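Local coordinates for metal-dependent hydrolase (Lactobacillus plantarum, PDB 2F6K), which probably acts as a metal-dependent aminocarboxymuconate-semialdehyde decarboxylase, an amidohydrolase-family lyase that carries a bound manganese ion, at residues P12-E17 / V73-D78; E17-H22 / V61-K66; I53-S58 / G120-T125; L97-E102 / R128-G133; K107-A112 / E138-E143. All coordinates share one frame; numbering follows the deposited sequence.

Contact 1 of 5, residues P12-E17 / V73-D78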
# COMPACT_ATOMS: atom_id res chain seq x y z
N PRO A 12 -15.00 -25.08 9.59
CA PRO A 12 -16.40 -25.34 9.24
C PRO A 12 -16.50 -25.47 7.71
O PRO A 12 -15.74 -24.83 6.98
CB PRO A 12 -17.13 -24.09 9.74
CG PRO A 12 -16.32 -23.70 10.94
CD PRO A 12 -14.89 -23.87 10.43
N THR A 13 -17.43 -26.28 7.23
CA THR A 13 -17.54 -26.45 5.79
C THR A 13 -17.85 -25.13 5.09
O THR A 13 -17.32 -24.87 4.01
CB THR A 13 -18.61 -27.50 5.44
OG1 THR A 13 -19.81 -27.23 6.17
CG2 THR A 13 -18.12 -28.89 5.78
N SER A 14 -18.69 -24.30 5.70
CA SER A 14 -19.04 -23.01 5.11
C SER A 14 -17.82 -22.11 5.02
O SER A 14 -17.70 -21.30 4.11
CB SER A 14 -20.13 -22.31 5.93
OG SER A 14 -19.71 -22.10 7.27
N TYR A 15 -16.91 -22.25 5.99
CA TYR A 15 -15.69 -21.45 6.01
C TYR A 15 -14.78 -21.89 4.86
O TYR A 15 -14.18 -21.06 4.17
CB TYR A 15 -14.98 -21.64 7.35
CG TYR A 15 -13.63 -20.95 7.44
CD1 TYR A 15 -13.54 -19.56 7.48
CD2 TYR A 15 -12.46 -21.69 7.52
CE1 TYR A 15 -12.31 -18.92 7.58
CE2 TYR A 15 -11.22 -21.07 7.62
CZ TYR A 15 -11.15 -19.68 7.66
OH TYR A 15 -9.92 -19.06 7.80
N VAL A 16 -14.67 -23.21 4.66
CA VAL A 16 -13.85 -23.77 3.59
C VAL A 16 -14.39 -23.31 2.23
O VAL A 16 -13.61 -22.95 1.34
CB VAL A 16 -13.85 -25.32 3.65
CG1 VAL A 16 -13.20 -25.90 2.40
CG2 VAL A 16 -13.11 -25.80 4.89
N GLU A 17 -15.71 -23.34 2.07
CA GLU A 17 -16.31 -22.92 0.80
C GLU A 17 -16.09 -21.43 0.58
O GLU A 17 -15.94 -20.98 -0.55
CB GLU A 17 -17.80 -23.24 0.78
CG GLU A 17 -18.10 -24.67 1.19
CD GLU A 17 -19.51 -25.12 0.83
OE1 GLU A 17 -20.45 -24.30 0.92
OE2 GLU A 17 -19.68 -26.31 0.47
N VAL A 73 -19.54 -16.34 10.83
CA VAL A 73 -19.19 -16.33 12.24
C VAL A 73 -20.18 -17.19 13.02
O VAL A 73 -19.78 -17.99 13.86
CB VAL A 73 -19.21 -14.89 12.82
CG1 VAL A 73 -19.14 -14.94 14.33
CG2 VAL A 73 -18.05 -14.10 12.27
N GLU A 74 -21.48 -17.03 12.74
CA GLU A 74 -22.50 -17.81 13.43
C GLU A 74 -22.36 -19.31 13.14
O GLU A 74 -22.56 -20.14 14.03
CB GLU A 74 -23.90 -17.33 13.03
CG GLU A 74 -24.17 -15.88 13.42
CD GLU A 74 -25.61 -15.42 13.16
OE1 GLU A 74 -26.18 -15.80 12.11
OE2 GLU A 74 -26.15 -14.67 14.00
N ALA A 75 -21.99 -19.65 11.91
CA ALA A 75 -21.82 -21.06 11.55
C ALA A 75 -20.60 -21.65 12.26
O ALA A 75 -20.60 -22.82 12.63
CB ALA A 75 -21.67 -21.21 10.04
N ALA A 76 -19.58 -20.83 12.45
CA ALA A 76 -18.35 -21.27 13.10
C ALA A 76 -18.57 -21.44 14.60
O ALA A 76 -18.06 -22.37 15.22
CB ALA A 76 -17.23 -20.27 12.84
N ASN A 77 -19.33 -20.53 15.19
CA ASN A 77 -19.59 -20.65 16.62
C ASN A 77 -20.56 -21.78 16.93
O ASN A 77 -20.46 -22.41 17.97
CB ASN A 77 -20.10 -19.34 17.17
CG ASN A 77 -19.03 -18.28 17.18
OD1 ASN A 77 -17.84 -18.59 17.15
ND2 ASN A 77 -19.44 -17.03 17.24
N ASP A 78 -21.50 -22.05 16.02
CA ASP A 78 -22.42 -23.16 16.24
C ASP A 78 -21.63 -24.48 16.22
O ASP A 78 -21.86 -25.37 17.03
CB ASP A 78 -23.51 -23.19 15.16
CG ASP A 78 -24.46 -22.00 15.26
OD1 ASP A 78 -24.77 -21.60 16.41
OD2 ASP A 78 -24.91 -21.48 14.21

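Contact 2 of 5, residues E17-H22 / V61-K66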
# COMPACT_ATOMS: atom_id res chain seq x y z
N GLU A 17 -15.71 -23.34 2.07
CA GLU A 17 -16.31 -22.92 0.80
C GLU A 17 -16.09 -21.43 0.58
O GLU A 17 -15.94 -20.98 -0.55
CB GLU A 17 -17.80 -23.24 0.78
CG GLU A 17 -18.10 -24.67 1.19
CD GLU A 17 -19.51 -25.12 0.83
OE1 GLU A 17 -20.45 -24.30 0.92
OE2 GLU A 17 -19.68 -26.31 0.47
N ALA A 18 -16.07 -20.67 1.67
CA ALA A 18 -15.86 -19.23 1.57
C ALA A 18 -14.41 -18.96 1.13
O ALA A 18 -14.15 -18.02 0.38
CB ALA A 18 -16.14 -18.56 2.91
N LEU A 19 -13.48 -19.79 1.59
CA LEU A 19 -12.09 -19.60 1.22
C LEU A 19 -11.90 -19.87 -0.27
O LEU A 19 -11.23 -19.09 -0.96
CB LEU A 19 -11.16 -20.51 2.04
CG LEU A 19 -10.96 -20.16 3.52
CD1 LEU A 19 -10.07 -21.20 4.19
CD2 LEU A 19 -10.36 -18.77 3.65
N LYS A 20 -12.48 -20.95 -0.77
CA LYS A 20 -12.34 -21.26 -2.19
C LYS A 20 -12.98 -20.18 -3.06
O LYS A 20 -12.45 -19.77 -4.09
CB LYS A 20 -12.97 -22.61 -2.53
CG LYS A 20 -12.27 -23.80 -1.90
CD LYS A 20 -12.92 -25.12 -2.32
CE LYS A 20 -12.32 -26.31 -1.56
NZ LYS A 20 -10.83 -26.38 -1.69
N ARG A 21 -14.14 -19.70 -2.62
CA ARG A 21 -14.88 -18.70 -3.35
C ARG A 21 -14.25 -17.30 -3.37
O ARG A 21 -14.31 -16.61 -4.39
CB ARG A 21 -16.31 -18.63 -2.79
CG ARG A 21 -17.24 -17.65 -3.49
CD ARG A 21 -18.72 -17.89 -3.16
NE ARG A 21 -19.13 -17.40 -1.84
CZ ARG A 21 -19.07 -18.10 -0.70
NH1 ARG A 21 -18.61 -19.34 -0.70
NH2 ARG A 21 -19.48 -17.56 0.44
N HIS A 22 -13.62 -16.88 -2.28
CA HIS A 22 -13.06 -15.52 -2.21
C HIS A 22 -11.54 -15.37 -2.28
O HIS A 22 -11.04 -14.29 -2.59
CB HIS A 22 -13.55 -14.81 -0.94
CG HIS A 22 -15.04 -14.63 -0.88
ND1 HIS A 22 -15.75 -13.94 -1.84
CD2 HIS A 22 -15.95 -15.07 0.03
CE1 HIS A 22 -17.04 -13.96 -1.53
NE2 HIS A 22 -17.18 -14.64 -0.40
N VAL A 61 -13.01 -14.07 8.64
CA VAL A 61 -14.11 -14.12 7.68
C VAL A 61 -14.73 -12.79 7.27
O VAL A 61 -15.95 -12.65 7.25
CB VAL A 61 -15.23 -15.05 8.17
CG1 VAL A 61 -14.78 -16.49 8.07
CG2 VAL A 61 -15.58 -14.70 9.61
N ASN A 62 -13.89 -11.83 6.94
CA ASN A 62 -14.36 -10.52 6.49
C ASN A 62 -13.98 -10.41 5.02
O ASN A 62 -12.85 -10.06 4.69
CB ASN A 62 -13.69 -9.40 7.29
CG ASN A 62 -13.96 -8.02 6.72
OD1 ASN A 62 -13.39 -7.03 7.19
ND2 ASN A 62 -14.82 -7.94 5.71
N PHE A 63 -14.93 -10.70 4.13
CA PHE A 63 -14.65 -10.63 2.70
C PHE A 63 -15.32 -9.45 2.01
O PHE A 63 -15.33 -9.39 0.78
CB PHE A 63 -15.08 -11.93 2.02
CG PHE A 63 -14.42 -13.15 2.58
CD1 PHE A 63 -13.04 -13.32 2.47
CD2 PHE A 63 -15.17 -14.11 3.27
CE1 PHE A 63 -12.42 -14.43 3.04
CE2 PHE A 63 -14.55 -15.22 3.84
CZ PHE A 63 -13.18 -15.38 3.73
N GLY A 64 -15.87 -8.52 2.79
CA GLY A 64 -16.51 -7.36 2.19
C GLY A 64 -18.03 -7.43 2.18
O GLY A 64 -18.70 -6.47 1.80
N ASP A 65 -18.57 -8.57 2.59
CA ASP A 65 -20.02 -8.76 2.64
C ASP A 65 -20.43 -8.94 4.11
O ASP A 65 -20.13 -9.97 4.73
CB ASP A 65 -20.41 -10.00 1.82
CG ASP A 65 -21.91 -10.20 1.72
OD1 ASP A 65 -22.63 -10.01 2.72
OD2 ASP A 65 -22.38 -10.57 0.62
N LYS A 66 -21.10 -7.94 4.67
CA LYS A 66 -21.53 -7.98 6.06
C LYS A 66 -22.40 -9.17 6.43
O LYS A 66 -22.10 -9.90 7.38
CB LYS A 66 -22.27 -6.70 6.43
CG LYS A 66 -22.64 -6.63 7.90
CD LYS A 66 -23.33 -5.33 8.24
CE LYS A 66 -23.82 -5.35 9.67
NZ LYS A 66 -24.79 -4.25 9.92

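Contact 3 of 5, residues I53-S58 / G120-T125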
# COMPACT_ATOMS: atom_id res chain seq x y z
N ILE A 53 -8.70 -26.30 23.21
CA ILE A 53 -9.61 -25.17 23.09
C ILE A 53 -9.59 -24.74 21.63
O ILE A 53 -8.71 -24.01 21.21
CB ILE A 53 -9.20 -23.97 23.97
CG1 ILE A 53 -9.32 -24.33 25.45
CG2 ILE A 53 -10.12 -22.78 23.67
CD1 ILE A 53 -8.28 -25.30 25.93
N LEU A 54 -10.57 -25.20 20.87
CA LEU A 54 -10.65 -24.89 19.45
C LEU A 54 -10.93 -23.42 19.12
O LEU A 54 -11.63 -22.72 19.86
CB LEU A 54 -11.71 -25.77 18.79
CG LEU A 54 -11.44 -27.28 18.85
CD1 LEU A 54 -12.69 -28.03 18.46
CD2 LEU A 54 -10.27 -27.65 17.93
N SER A 55 -10.38 -22.97 17.99
CA SER A 55 -10.58 -21.60 17.53
C SER A 55 -10.45 -21.57 16.01
O SER A 55 -9.79 -22.41 15.41
CB SER A 55 -9.55 -20.66 18.14
OG SER A 55 -8.28 -20.85 17.55
N LEU A 56 -11.10 -20.58 15.40
CA LEU A 56 -11.05 -20.42 13.95
C LEU A 56 -9.75 -19.69 13.63
O LEU A 56 -9.43 -18.67 14.26
CB LEU A 56 -12.26 -19.62 13.48
CG LEU A 56 -12.56 -19.54 11.98
CD1 LEU A 56 -12.96 -20.92 11.47
CD2 LEU A 56 -13.68 -18.55 11.74
N SER A 57 -9.00 -20.21 12.67
CA SER A 57 -7.72 -19.61 12.27
C SER A 57 -7.94 -18.48 11.25
O SER A 57 -9.07 -18.11 10.96
CB SER A 57 -6.82 -20.69 11.65
OG SER A 57 -5.56 -20.16 11.27
N SER A 58 -6.85 -17.94 10.72
CA SER A 58 -6.97 -16.89 9.72
C SER A 58 -6.90 -17.57 8.37
O SER A 58 -6.43 -18.70 8.27
CB SER A 58 -5.83 -15.87 9.86
OG SER A 58 -4.58 -16.44 9.51
N GLY A 120 -14.36 -18.26 25.68
CA GLY A 120 -13.84 -16.92 25.43
C GLY A 120 -13.93 -16.62 23.94
O GLY A 120 -14.70 -17.25 23.23
N VAL A 121 -13.14 -15.66 23.46
CA VAL A 121 -13.19 -15.33 22.05
C VAL A 121 -11.81 -15.33 21.41
O VAL A 121 -10.78 -15.23 22.09
CB VAL A 121 -13.83 -13.94 21.80
CG1 VAL A 121 -15.23 -13.90 22.38
CG2 VAL A 121 -12.96 -12.85 22.41
N THR A 122 -11.80 -15.45 20.08
CA THR A 122 -10.57 -15.40 19.32
C THR A 122 -10.77 -14.24 18.36
O THR A 122 -11.85 -14.08 17.81
CB THR A 122 -10.31 -16.70 18.51
OG1 THR A 122 -9.15 -16.51 17.69
CG2 THR A 122 -11.48 -17.04 17.62
N VAL A 123 -9.74 -13.43 18.18
CA VAL A 123 -9.85 -12.28 17.29
C VAL A 123 -8.63 -12.14 16.38
O VAL A 123 -7.50 -12.52 16.74
CB VAL A 123 -10.04 -10.96 18.09
CG1 VAL A 123 -11.31 -11.05 18.93
CG2 VAL A 123 -8.83 -10.70 19.00
N PRO A 124 -8.84 -11.60 15.18
CA PRO A 124 -7.74 -11.42 14.23
C PRO A 124 -6.93 -10.18 14.60
O PRO A 124 -7.50 -9.17 15.01
CB PRO A 124 -8.46 -11.25 12.90
CG PRO A 124 -9.68 -10.47 13.30
CD PRO A 124 -10.12 -11.19 14.58
N THR A 125 -5.61 -10.26 14.45
CA THR A 125 -4.76 -9.12 14.75
C THR A 125 -5.30 -7.96 13.93
O THR A 125 -5.31 -6.82 14.39
CB THR A 125 -3.31 -9.40 14.36
OG1 THR A 125 -3.27 -10.02 13.07
CG2 THR A 125 -2.66 -10.32 15.39
O HOH W 1 -7.23 -18.35 17.84
O HOH W 2 -9.44 -16.20 14.91

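Contact 4 of 5, residues L97-E102 / R128-G133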
# COMPACT_ATOMS: atom_id res chain seq x y z
N LEU A 97 -15.67 -13.36 16.18
CA LEU A 97 -16.51 -12.17 16.22
C LEU A 97 -16.66 -11.55 14.84
O LEU A 97 -15.71 -11.49 14.06
CB LEU A 97 -15.92 -11.14 17.18
CG LEU A 97 -15.67 -11.59 18.62
CD1 LEU A 97 -15.10 -10.42 19.42
CD2 LEU A 97 -16.95 -12.08 19.25
N PRO A 98 -17.87 -11.07 14.52
CA PRO A 98 -18.16 -10.45 13.22
C PRO A 98 -17.51 -9.08 13.05
O PRO A 98 -18.14 -8.12 12.60
CB PRO A 98 -19.68 -10.39 13.20
CG PRO A 98 -20.00 -10.11 14.63
CD PRO A 98 -19.07 -11.06 15.37
N ILE A 99 -16.24 -8.98 13.43
CA ILE A 99 -15.49 -7.74 13.28
C ILE A 99 -15.41 -7.51 11.77
O ILE A 99 -15.35 -8.48 11.00
CB ILE A 99 -14.08 -7.88 13.87
CG1 ILE A 99 -14.19 -7.89 15.41
CG2 ILE A 99 -13.16 -6.78 13.36
CD1 ILE A 99 -12.87 -8.12 16.13
N PRO A 100 -15.38 -6.24 11.31
CA PRO A 100 -15.39 -4.93 11.97
C PRO A 100 -16.75 -4.33 12.32
O PRO A 100 -16.86 -3.11 12.46
CB PRO A 100 -14.68 -4.06 10.96
CG PRO A 100 -15.33 -4.53 9.68
CD PRO A 100 -15.28 -6.06 9.85
N TYR A 101 -17.79 -5.14 12.45
CA TYR A 101 -19.10 -4.60 12.75
C TYR A 101 -19.30 -4.54 14.25
O TYR A 101 -19.81 -5.48 14.86
CB TYR A 101 -20.16 -5.46 12.06
CG TYR A 101 -19.88 -5.62 10.58
CD1 TYR A 101 -19.96 -4.53 9.71
CD2 TYR A 101 -19.46 -6.85 10.06
CE1 TYR A 101 -19.63 -4.65 8.36
CE2 TYR A 101 -19.12 -6.98 8.71
CZ TYR A 101 -19.21 -5.88 7.88
OH TYR A 101 -18.88 -6.00 6.55
N GLU A 102 -18.90 -3.42 14.85
CA GLU A 102 -18.96 -3.23 16.30
C GLU A 102 -20.23 -3.68 17.02
O GLU A 102 -20.16 -4.52 17.92
CB GLU A 102 -18.70 -1.77 16.66
CG GLU A 102 -18.74 -1.51 18.15
CD GLU A 102 -18.47 -0.07 18.52
OE1 GLU A 102 -19.17 0.82 17.98
OE2 GLU A 102 -17.57 0.19 19.35
N ARG A 128 -8.94 -7.23 7.48
CA ARG A 128 -8.89 -6.37 6.30
C ARG A 128 -8.48 -4.94 6.62
O ARG A 128 -9.01 -4.00 6.02
CB ARG A 128 -10.24 -6.35 5.56
CG ARG A 128 -10.58 -7.64 4.82
CD ARG A 128 -11.80 -7.45 3.91
NE ARG A 128 -11.49 -6.67 2.71
CZ ARG A 128 -10.94 -7.18 1.61
NH1 ARG A 128 -10.65 -8.47 1.54
NH2 ARG A 128 -10.70 -6.41 0.56
N GLY A 129 -7.57 -4.75 7.57
CA GLY A 129 -7.13 -3.40 7.87
C GLY A 129 -7.52 -2.82 9.22
O GLY A 129 -6.94 -1.83 9.65
N LEU A 130 -8.53 -3.40 9.86
CA LEU A 130 -8.93 -2.92 11.18
C LEU A 130 -8.14 -3.76 12.20
O LEU A 130 -8.45 -4.93 12.42
CB LEU A 130 -10.43 -3.10 11.40
CG LEU A 130 -11.00 -2.36 12.62
CD1 LEU A 130 -12.52 -2.42 12.62
CD2 LEU A 130 -10.45 -2.96 13.90
N TYR A 131 -7.12 -3.15 12.79
CA TYR A 131 -6.28 -3.85 13.76
C TYR A 131 -6.91 -3.87 15.14
O TYR A 131 -7.52 -2.89 15.58
CB TYR A 131 -4.88 -3.22 13.82
CG TYR A 131 -3.99 -3.64 12.68
CD1 TYR A 131 -4.17 -3.12 11.40
CD2 TYR A 131 -3.04 -4.65 12.85
CE1 TYR A 131 -3.44 -3.61 10.31
CE2 TYR A 131 -2.31 -5.16 11.77
CZ TYR A 131 -2.52 -4.64 10.51
OH TYR A 131 -1.87 -5.19 9.42
N PHE A 132 -6.76 -4.99 15.84
CA PHE A 132 -7.35 -5.09 17.16
C PHE A 132 -6.75 -3.98 18.01
O PHE A 132 -5.60 -3.60 17.83
CB PHE A 132 -7.06 -6.45 17.78
CG PHE A 132 -8.03 -6.82 18.87
CD1 PHE A 132 -9.38 -7.00 18.57
CD2 PHE A 132 -7.59 -6.99 20.18
CE1 PHE A 132 -10.29 -7.34 19.58
CE2 PHE A 132 -8.50 -7.33 21.19
CZ PHE A 132 -9.85 -7.50 20.89
N GLY A 133 -7.54 -3.45 18.93
CA GLY A 133 -7.06 -2.36 19.76
C GLY A 133 -7.66 -1.06 19.26
O GLY A 133 -7.71 -0.08 19.99

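Contact 5 of 5, residues K107-A112 / E138-E143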
# COMPACT_ATOMS: atom_id res chain seq x y z
N LYS A 107 -22.98 -8.06 20.14
CA LYS A 107 -24.06 -9.03 20.24
C LYS A 107 -23.51 -10.46 20.29
O LYS A 107 -23.99 -11.28 21.07
CB LYS A 107 -25.01 -8.85 19.04
CG LYS A 107 -26.21 -9.77 19.02
CD LYS A 107 -26.12 -10.73 17.83
CE LYS A 107 -27.49 -11.14 17.31
NZ LYS A 107 -27.44 -11.51 15.86
N THR A 108 -22.50 -10.75 19.47
CA THR A 108 -21.91 -12.08 19.44
C THR A 108 -21.19 -12.42 20.74
O THR A 108 -21.21 -13.57 21.19
CB THR A 108 -20.92 -12.24 18.27
OG1 THR A 108 -21.63 -12.07 17.03
CG2 THR A 108 -20.30 -13.64 18.28
N VAL A 109 -20.55 -11.41 21.34
CA VAL A 109 -19.84 -11.60 22.60
C VAL A 109 -20.82 -12.01 23.71
O VAL A 109 -20.61 -13.02 24.39
CB VAL A 109 -19.10 -10.32 23.03
CG1 VAL A 109 -18.47 -10.51 24.41
CG2 VAL A 109 -18.03 -9.97 22.01
N GLN A 110 -21.88 -11.23 23.89
CA GLN A 110 -22.88 -11.51 24.92
C GLN A 110 -23.47 -12.90 24.75
O GLN A 110 -23.53 -13.69 25.69
CB GLN A 110 -24.02 -10.47 24.86
CG GLN A 110 -23.54 -9.03 24.90
CD GLN A 110 -24.66 -8.03 24.69
OE1 GLN A 110 -25.47 -8.17 23.79
NE2 GLN A 110 -24.69 -7.01 25.53
N GLN A 111 -23.91 -13.19 23.54
CA GLN A 111 -24.51 -14.48 23.25
C GLN A 111 -23.54 -15.65 23.44
O GLN A 111 -23.86 -16.62 24.11
CB GLN A 111 -25.04 -14.45 21.82
CG GLN A 111 -25.80 -15.68 21.42
CD GLN A 111 -26.02 -15.72 19.92
OE1 GLN A 111 -26.33 -14.70 19.29
NE2 GLN A 111 -25.86 -16.91 19.34
N ALA A 112 -22.36 -15.54 22.84
CA ALA A 112 -21.34 -16.58 22.90
C ALA A 112 -20.94 -16.94 24.33
O ALA A 112 -20.89 -18.12 24.70
CB ALA A 112 -20.10 -16.15 22.12
N GLU A 138 -14.45 -0.28 20.67
CA GLU A 138 -14.54 -0.06 22.11
C GLU A 138 -15.69 -0.81 22.77
O GLU A 138 -15.49 -1.49 23.77
CB GLU A 138 -14.69 1.43 22.43
CG GLU A 138 -13.45 2.25 22.14
CD GLU A 138 -13.51 3.62 22.81
OE1 GLU A 138 -14.62 4.21 22.87
OE2 GLU A 138 -12.44 4.10 23.26
N ARG A 139 -16.89 -0.68 22.23
CA ARG A 139 -18.03 -1.36 22.83
C ARG A 139 -17.81 -2.86 22.94
O ARG A 139 -18.33 -3.51 23.85
CB ARG A 139 -19.31 -1.05 22.03
CG ARG A 139 -19.67 0.43 22.07
CD ARG A 139 -20.97 0.74 21.36
NE ARG A 139 -21.27 2.17 21.38
CZ ARG A 139 -20.70 3.07 20.58
NH1 ARG A 139 -19.79 2.71 19.69
NH2 ARG A 139 -21.04 4.35 20.68
N VAL A 140 -17.01 -3.41 22.02
CA VAL A 140 -16.71 -4.84 22.05
C VAL A 140 -15.80 -5.13 23.23
O VAL A 140 -15.97 -6.13 23.93
CB VAL A 140 -16.01 -5.32 20.75
CG1 VAL A 140 -15.67 -6.81 20.86
CG2 VAL A 140 -16.91 -5.09 19.56
N TYR A 141 -14.82 -4.26 23.47
CA TYR A 141 -13.90 -4.43 24.59
C TYR A 141 -14.66 -4.36 25.91
O TYR A 141 -14.44 -5.19 26.81
CB TYR A 141 -12.80 -3.36 24.57
CG TYR A 141 -12.11 -3.20 23.24
CD1 TYR A 141 -11.90 -4.29 22.40
CD2 TYR A 141 -11.65 -1.95 22.82
CE1 TYR A 141 -11.25 -4.16 21.18
CE2 TYR A 141 -11.00 -1.80 21.60
CZ TYR A 141 -10.81 -2.91 20.79
OH TYR A 141 -10.18 -2.78 19.57
N GLN A 142 -15.55 -3.39 26.04
CA GLN A 142 -16.33 -3.22 27.26
C GLN A 142 -17.11 -4.48 27.60
O GLN A 142 -17.12 -4.92 28.74
CB GLN A 142 -17.28 -2.03 27.11
CG GLN A 142 -16.55 -0.75 26.75
CD GLN A 142 -17.50 0.40 26.48
OE1 GLN A 142 -18.58 0.21 25.92
NE2 GLN A 142 -17.10 1.60 26.86
N GLU A 143 -17.77 -5.07 26.60
CA GLU A 143 -18.53 -6.29 26.83
C GLU A 143 -17.63 -7.44 27.26
O GLU A 143 -18.04 -8.31 28.02
CB GLU A 143 -19.30 -6.69 25.57
CG GLU A 143 -20.50 -5.81 25.24
CD GLU A 143 -21.54 -5.77 26.35
OE1 GLU A 143 -21.63 -6.74 27.13
OE2 GLU A 143 -22.28 -4.76 26.44

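Contact 1 of 5, residues P12-E17 / V73-D78
The first torsion of S14 (chi1 59°) sets OG between the backbone N and the carbonyl carbon, and from there the hydroxyl reaches the methyl group of A75, with OG 3.5 Å from CB. Two residues earlier, the ring of P12, puckered C-gamma exo, directs its CG at A76: it lies 3.8 Å from CA and 4.0 Å from CB of that alanine. Both alanines sit in helix 66-86, and their shortness lets a proline corner approach the helix backbone itself; the CA atoms of P12 and A76 are only 5.9 Å apart. P12 occupies the N-cap position of helix 13-22, and its carbonyl O accepts the N-H of V16 at 3.0 Å, so the residue that starts the helix also wedges it against its neighbour. The interface is small, 120 Å², and is made by van der Waals contact. It illustrates how the loop leaving the first strand of a TIM barrel can be packed by small residues. Helix 13-22 follows strand 3-9, which carries manganese ligands, while helix 66-86 receives further packing from P12 on D79 and from S14 on L72; L56, just past strand 49-55, lies against P12.

Contact 2 of 5, residues E17-H22 / V61-K66
H22 and F63 form an offset stack, with ring centroids 4.7 Å apart and planes inclined by 27°. The overlap is reciprocal: H22 CB lies over the face of the phenyl ring, 4.1 Å from its centroid, and F63 CB lies over the imidazole, 4.0 Å from that centroid. In both side chains CG stands anti to the carbonyl carbon (chi1 -61° in H22 and -57° in F63), which lays each ring alongside the other residue's CB. CG of R21 covers the opposite imidazole face, and E68 accepts a hydrogen bond from H22 NE2 while forming a salt bridge with R21, so the histidine is held at its faces and at its polar end. A18 CB adds a close methyl contact to F63 CE2 at 3.8 Å. In this TIM-barrel protein, 61-66 is the loop between strand 49-55 and helix 66-86, and D65 N-caps that helix through OD1 to E68 N. Shortening F63 to an alanine would probably leave one imidazole face without its stacking partner and open a gap beside A18. Packing slackens at L19, whose CD2 comes no nearer to F63 CZ than 4.4 Å. Toward solvent lies the exposed D65, its OD2 6.7 Å from H22 NE2, while at the next residue back the carbonyl of G64 meets Y190 of the second subunit.

Contact 3 of 5, residues I53-S58 / G120-T125
S55 and T122 bring their CA atoms within 6.5 Å although their strands, 49-55 and 120-124, are not neighbours in the sheet. Strand 91-95 runs between them, hydrogen-bonded to L54 on one flank and to G120 on the other. The separation is short for strands two places apart, and it fits the strong curl of a TIM barrel, whose interior these residues line. The side chains of S55 and T122 point toward each other, their CB atoms 4.0 Å apart, and T122 CG2 packs beside S55 CB at 4.1 Å. With chi1 at 174°, T122 holds OG1 anti to its own amide nitrogen, turned toward two waters that mediate the polar part of the contact. One bridges S55 OG, 2.7 Å away, to that hydroxyl. T122 OG1 also has a weak hydrogen bond with the carbonyl of A152, so a single buried hydroxyl ties together groups from several strands. S55 lies about 6 Å from manganese at its side chain, and its carbonyl O bonds ND1 of the metal ligand H9, a second-shell contact that orients the imidazole. The other water donates to L56 O over 2.6 Å and lies 2.8 Å from T122 OG1.

Contact 4 of 5, residues L97-E102 / R128-G133
F132, which meets I99 across this contact, is fixed through its backbone, where F132 N bonds to T125 O over 2.8 Å. That bond belongs to a small beta-hairpin, strands 126-127 and 130-131, set on the loop that leaves barrel strand 120-124. Its tip, R128 and G129, has the left-handed backbone angles of a type I' turn, and N126 OD1 accepts the N-H of G129. The partner is the loop after barrel strand 91-95, where P98 centres an inverse gamma turn and a cis peptide joins I99 to P100. Within that loop Y101 N bonds to P98 O, 3.0 Å. The two loops meet through apolar groups. L130 swings CG anti to its backbone N (chi1 -167°), sending CD1 toward I99 CG2, 4.5 Å away, and toward the pyrrolidine of P100, where the modelled approach is too close to be trusted. Neighbouring subunits close in here too: P100 packs on V136 of the second subunit, while R128 bonds to K163 and N164 of the fourth. The ring of F132 stands edge-to-face with Y141. Its own rim takes the methyl end of I99, whose extended chain (chi2 176°) places CD1 near the ring plane, 4.4 Å from CE1.

Contact 5 of 5, residues K107-A112 / E138-E143
Q110 and E143 meet through side chains of opposite shape. The glutamine runs out straight beyond CG (chi2 174°), whereas the glutamate folds at chi2 (-59°), bringing its carboxylate back beside the amide. The bond that results, from Q110 NE2 to E143 OE1, is weak at 3.5 Å, and the amide and carboxylate planes stand 76° apart. Beneath it V109 forks: CG1 lies 4.1 Å from E143 CB, and CG2 lies 4.1 Å from V140 CG1. These groups fill the groove between helices 102-114 and 138-145, consecutive outer helices of the TIM barrel, whose local axes run nearly parallel, 15° apart and 9.5 Å from each other. A leucine in place of Q110 would probably cost E143 its amide donor and leave the carboxylate leaning on R147, its salt-bridge partner. Since E143 has its salt bridge with R147, V109 packing on V140 and on the aliphatic part of E143 joins the helices here, and the weak amide bond is a modest polar addition at the partly exposed margin.

In the fold
The centre of contact 3 lies about 5 Å from the centre of the chain, inside the TIM barrel; the other four are centred about 15 to 20 Å out, on helices and strand-end loops. Contacts 1 and 2 share helix 13-22, their centres about 11 Å apart, contact 2 nested within the loop that contact 1 closes. The centres of contacts 4 and 5, which interleave along the chain, are about 12 Å apart, tied by the salt bridge of E102 with R139. Contact 3 alternates in sequence with all four, so segments meeting in the barrel interior are interleaved with those of its periphery. The second subunit touches contacts 2, 4 and 5, linking them to the four-chain assembly.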